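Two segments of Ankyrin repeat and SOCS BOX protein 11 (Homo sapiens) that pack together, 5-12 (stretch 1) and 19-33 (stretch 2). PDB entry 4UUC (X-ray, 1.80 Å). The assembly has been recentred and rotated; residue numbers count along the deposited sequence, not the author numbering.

Stretch 1 5-12: RSPLHEAA
Stretch 2, residues 19-33: ALKTLIAQGVNVNLV

The two stretches form a helical hairpin characteristic of an ankyrin repeat, extended by the loop that follows its second helix. Helix 7-12 and helix 19-26 run nearly antiparallel, at 154° between their N-to-C directions, with their axes 9.0 Å apart at closest approach. The register is set by Ala 11 and Leu 20, whose CA atoms lie 5.3 Å apart; at the other end, Ser 6 CA and Leu 32 CA are separated by 8.1 Å. Most helical residues lie near -60/-43, with psi relaxing to -31° at Ala 25 and -16° at Gln 26 (phi -74°); i to i+4 bonds include Ala 11 N to Pro 7 O (2.9 Å) and Ile 24 N to Leu 20 O (3.0 Å).

Where the backbones come nearest, the side chain facing the second helix is the single methyl of Ala 11. Ala 11 points its CB toward that helix, 4.0 Å from Leu 20 CB and 4.3 Å from Ala 19 CB. Leu 20 leaves its backbone sideways, but chi1 of 180° (t) brings its end nearer: its CD1 lies 3.7 Å from Ala 12 CB and 3.6 Å from Leu 8 CD1. Its chi2, 116°, falls between the usual wells.

Leu 8 has the largest area covered by the opposing stretch. Its CA-to-CB bond points sideways, and the t/p rotamer (-172°, 65°) carries its end into a buried apolar pocket. There CD1 also approaches Ile 24 CG1 at 4.0 Å, while CD2 lies 4.0 Å from Val 28 CG2 and 3.8 Å from Val 30 CA. Leu 8 thus packs against both the second helix and the loop after it. Leu 23, m/t at -71° and 164°, points toward the first helix and lays CD1 over its first turn, 4.0 Å from Pro 7 CB and 3.8 Å from Leu 8 N. Ile 24 is likewise m/t (-70°, 170°).

Helix 19-26 ends in a Schellman motif at Gly 27, whose phi/psi of 104/19 would jam a CB against the preceding carbonyl oxygen. Gly 27 N bonds to Ile 24 O at 3.0 Å, and Val 28 N makes a weak bond to Leu 23 O at 3.4 Å. Val 28 (-63/157, chi1 m) then extends the chain into a type I turn from Asn 29 to Leu 32. Asn 29, chi1 t, turns OD1 back to accept from Asn 31 N at 3.1 Å.

No direct hydrogen bond crosses between the stretches; a water links them instead, 2.9 Å from Ser 6 OG and donating to Asn 29 O at 3.2 Å. Ser 6, the N-cap residue, has chi1 of 69° (p), and its OG hydrogen-bonds His 9 ND1 at 2.8 Å. His 9 (chi1 -80°, m; chi2 82°) presents its ring edge to the loop, with CE1 3.1 Å from Leu 32 O. Leu 32, t/p at 173° and 65°, points toward stretch 1, its CD2 3.9 Å from Ser 6 CB. Away from the contact, Arg 5, extended through chi3, forms a salt bridge from NH1 to Glu 10 OE1 at 3.0 Å.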

# COMPACT_ATOMS: atom_id res chain seq x y z
N ARG A 5 -4.66 21.39 -17.53
CA ARG A 5 -5.68 20.80 -16.66
C ARG A 5 -7.06 21.36 -17.01
O ARG A 5 -7.22 22.56 -17.21
CB ARG A 5 -5.34 21.07 -15.20
CG ARG A 5 -6.12 20.20 -14.22
CD ARG A 5 -5.53 20.27 -12.82
NE ARG A 5 -6.31 19.50 -11.85
CZ ARG A 5 -7.36 19.98 -11.18
NH1 ARG A 5 -7.76 21.23 -11.36
NH2 ARG A 5 -8.00 19.20 -10.33
N SER A 6 -8.05 20.47 -17.06
CA SER A 6 -9.37 20.81 -17.59
C SER A 6 -10.47 20.86 -16.54
O SER A 6 -10.28 20.43 -15.39
CB SER A 6 -9.75 19.80 -18.67
OG SER A 6 -9.99 18.53 -18.09
N PRO A 7 -11.65 21.37 -16.93
CA PRO A 7 -12.82 21.29 -16.05
C PRO A 7 -13.15 19.85 -15.63
O PRO A 7 -13.56 19.63 -14.49
CB PRO A 7 -13.94 21.88 -16.90
CG PRO A 7 -13.22 22.89 -17.77
CD PRO A 7 -11.89 22.26 -18.08
N LEU A 8 -12.98 18.89 -16.53
CA LEU A 8 -13.23 17.49 -16.20
C LEU A 8 -12.30 17.01 -15.08
O LEU A 8 -12.74 16.31 -14.17
CB LEU A 8 -13.06 16.60 -17.43
CG LEU A 8 -13.49 15.14 -17.25
CD1 LEU A 8 -14.99 15.03 -17.00
CD2 LEU A 8 -13.10 14.30 -18.46
N HIS A 9 -11.02 17.39 -15.14
CA HIS A 9 -10.06 17.05 -14.10
C HIS A 9 -10.55 17.55 -12.74
O HIS A 9 -10.47 16.85 -11.73
CB HIS A 9 -8.68 17.67 -14.38
CG HIS A 9 -7.86 16.92 -15.39
ND1 HIS A 9 -8.03 17.06 -16.75
CD2 HIS A 9 -6.84 16.04 -15.23
CE1 HIS A 9 -7.16 16.30 -17.38
NE2 HIS A 9 -6.42 15.67 -16.48
N GLU A 10 -11.04 18.79 -12.73
CA GLU A 10 -11.49 19.43 -11.50
C GLU A 10 -12.76 18.79 -10.96
O GLU A 10 -12.88 18.57 -9.76
CB GLU A 10 -11.71 20.93 -11.74
CG GLU A 10 -12.25 21.70 -10.54
CD GLU A 10 -11.30 21.71 -9.35
OE1 GLU A 10 -10.11 21.38 -9.52
OE2 GLU A 10 -11.76 22.05 -8.24
N ALA A 11 -13.71 18.49 -11.84
CA ALA A 11 -14.93 17.82 -11.42
C ALA A 11 -14.58 16.46 -10.82
O ALA A 11 -15.11 16.06 -9.77
CB ALA A 11 -15.90 17.65 -12.58
N ALA A 12 -13.66 15.76 -11.47
CA ALA A 12 -13.22 14.45 -10.99
C ALA A 12 -12.52 14.54 -9.64
O ALA A 12 -12.74 13.71 -8.76
CB ALA A 12 -12.31 13.79 -12.01
N ALA A 19 -21.63 17.28 -12.41
CA ALA A 19 -20.83 18.14 -13.28
C ALA A 19 -19.96 17.30 -14.23
O ALA A 19 -19.86 17.58 -15.42
CB ALA A 19 -19.96 19.08 -12.47
N LEU A 20 -19.33 16.26 -13.68
CA LEU A 20 -18.50 15.38 -14.48
C LEU A 20 -19.29 14.74 -15.62
O LEU A 20 -18.85 14.76 -16.78
CB LEU A 20 -17.88 14.29 -13.60
CG LEU A 20 -16.97 13.31 -14.32
CD1 LEU A 20 -15.54 13.42 -13.81
CD2 LEU A 20 -17.50 11.89 -14.18
N LYS A 21 -20.45 14.17 -15.31
CA LYS A 21 -21.27 13.51 -16.32
C LYS A 21 -21.81 14.52 -17.33
O LYS A 21 -21.97 14.19 -18.50
CB LYS A 21 -22.42 12.75 -15.66
CG LYS A 21 -21.95 11.54 -14.86
CD LYS A 21 -23.10 10.85 -14.15
CE LYS A 21 -23.91 9.99 -15.11
NZ LYS A 21 -23.17 8.77 -15.52
N THR A 22 -22.06 15.74 -16.88
CA THR A 22 -22.54 16.79 -17.78
C THR A 22 -21.45 17.12 -18.80
O THR A 22 -21.72 17.22 -20.00
CB THR A 22 -22.95 18.06 -17.01
OG1 THR A 22 -24.04 17.75 -16.13
CG2 THR A 22 -23.40 19.16 -17.96
N LEU A 23 -20.22 17.28 -18.32
CA LEU A 23 -19.09 17.56 -19.20
C LEU A 23 -18.83 16.42 -20.19
O LEU A 23 -18.57 16.67 -21.36
CB LEU A 23 -17.83 17.82 -18.36
CG LEU A 23 -17.82 19.14 -17.59
CD1 LEU A 23 -16.75 19.13 -16.50
CD2 LEU A 23 -17.60 20.31 -18.54
N ILE A 24 -18.91 15.18 -19.71
CA ILE A 24 -18.74 14.03 -20.58
C ILE A 24 -19.80 14.03 -21.69
O ILE A 24 -19.49 13.78 -22.86
CB ILE A 24 -18.81 12.71 -19.78
CG1 ILE A 24 -17.56 12.57 -18.91
CG2 ILE A 24 -18.93 11.50 -20.71
CD1 ILE A 24 -17.62 11.43 -17.90
N ALA A 25 -21.04 14.33 -21.31
CA ALA A 25 -22.15 14.35 -22.26
C ALA A 25 -21.96 15.42 -23.33
O ALA A 25 -22.41 15.24 -24.46
CB ALA A 25 -23.46 14.58 -21.52
N GLN A 26 -21.28 16.51 -22.99
CA GLN A 26 -21.02 17.58 -23.96
C GLN A 26 -19.94 17.18 -24.96
O GLN A 26 -19.78 17.83 -26.00
CB GLN A 26 -20.60 18.86 -23.24
CG GLN A 26 -21.72 19.57 -22.51
CD GLN A 26 -22.88 19.95 -23.42
OE1 GLN A 26 -23.80 19.15 -23.64
NE2 GLN A 26 -22.85 21.17 -23.93
N GLY A 27 -19.18 16.13 -24.64
CA GLY A 27 -18.22 15.56 -25.57
C GLY A 27 -16.77 15.90 -25.29
O GLY A 27 -15.92 15.77 -26.17
N VAL A 28 -16.46 16.33 -24.06
CA VAL A 28 -15.08 16.65 -23.72
C VAL A 28 -14.22 15.40 -23.81
O VAL A 28 -14.71 14.27 -23.73
CB VAL A 28 -14.96 17.25 -22.29
CG1 VAL A 28 -15.81 18.50 -22.15
CG2 VAL A 28 -15.33 16.23 -21.23
N ASN A 29 -12.92 15.60 -24.00
CA ASN A 29 -11.97 14.50 -24.11
C ASN A 29 -11.68 13.85 -22.76
O ASN A 29 -10.96 14.41 -21.93
CB ASN A 29 -10.67 14.99 -24.75
CG ASN A 29 -9.64 13.89 -24.88
OD1 ASN A 29 -9.96 12.70 -24.85
ND2 ASN A 29 -8.38 14.29 -25.05
N VAL A 30 -12.24 12.66 -22.56
CA VAL A 30 -12.09 11.93 -21.30
C VAL A 30 -10.62 11.62 -20.99
O VAL A 30 -10.23 11.55 -19.82
CB VAL A 30 -12.91 10.62 -21.34
CG1 VAL A 30 -12.42 9.60 -20.32
CG2 VAL A 30 -14.38 10.93 -21.11
N ASN A 31 -9.82 11.44 -22.03
CA ASN A 31 -8.45 10.96 -21.87
C ASN A 31 -7.38 12.05 -21.93
O ASN A 31 -6.19 11.75 -21.97
CB ASN A 31 -8.16 9.89 -22.92
CG ASN A 31 -8.80 8.57 -22.58
OD1 ASN A 31 -8.72 8.11 -21.44
ND2 ASN A 31 -9.44 7.95 -23.56
N LEU A 32 -7.81 13.31 -21.93
CA LEU A 32 -6.88 14.43 -21.88
C LEU A 32 -6.02 14.34 -20.62
O LEU A 32 -6.54 14.12 -19.53
CB LEU A 32 -7.63 15.76 -21.91
CG LEU A 32 -6.80 17.03 -21.69
CD1 LEU A 32 -5.81 17.23 -22.82
CD2 LEU A 32 -7.70 18.25 -21.55
N VAL A 33 -4.71 14.51 -20.79
CA VAL A 33 -3.80 14.47 -19.66
C VAL A 33 -3.05 15.79 -19.52
O VAL A 33 -2.96 16.58 -20.47
CB VAL A 33 -2.78 13.31 -19.77
CG1 VAL A 33 -3.49 11.98 -19.82
CG2 VAL A 33 -1.88 13.48 -21.00
O HOH W 1 -11.05 17.34 -20.56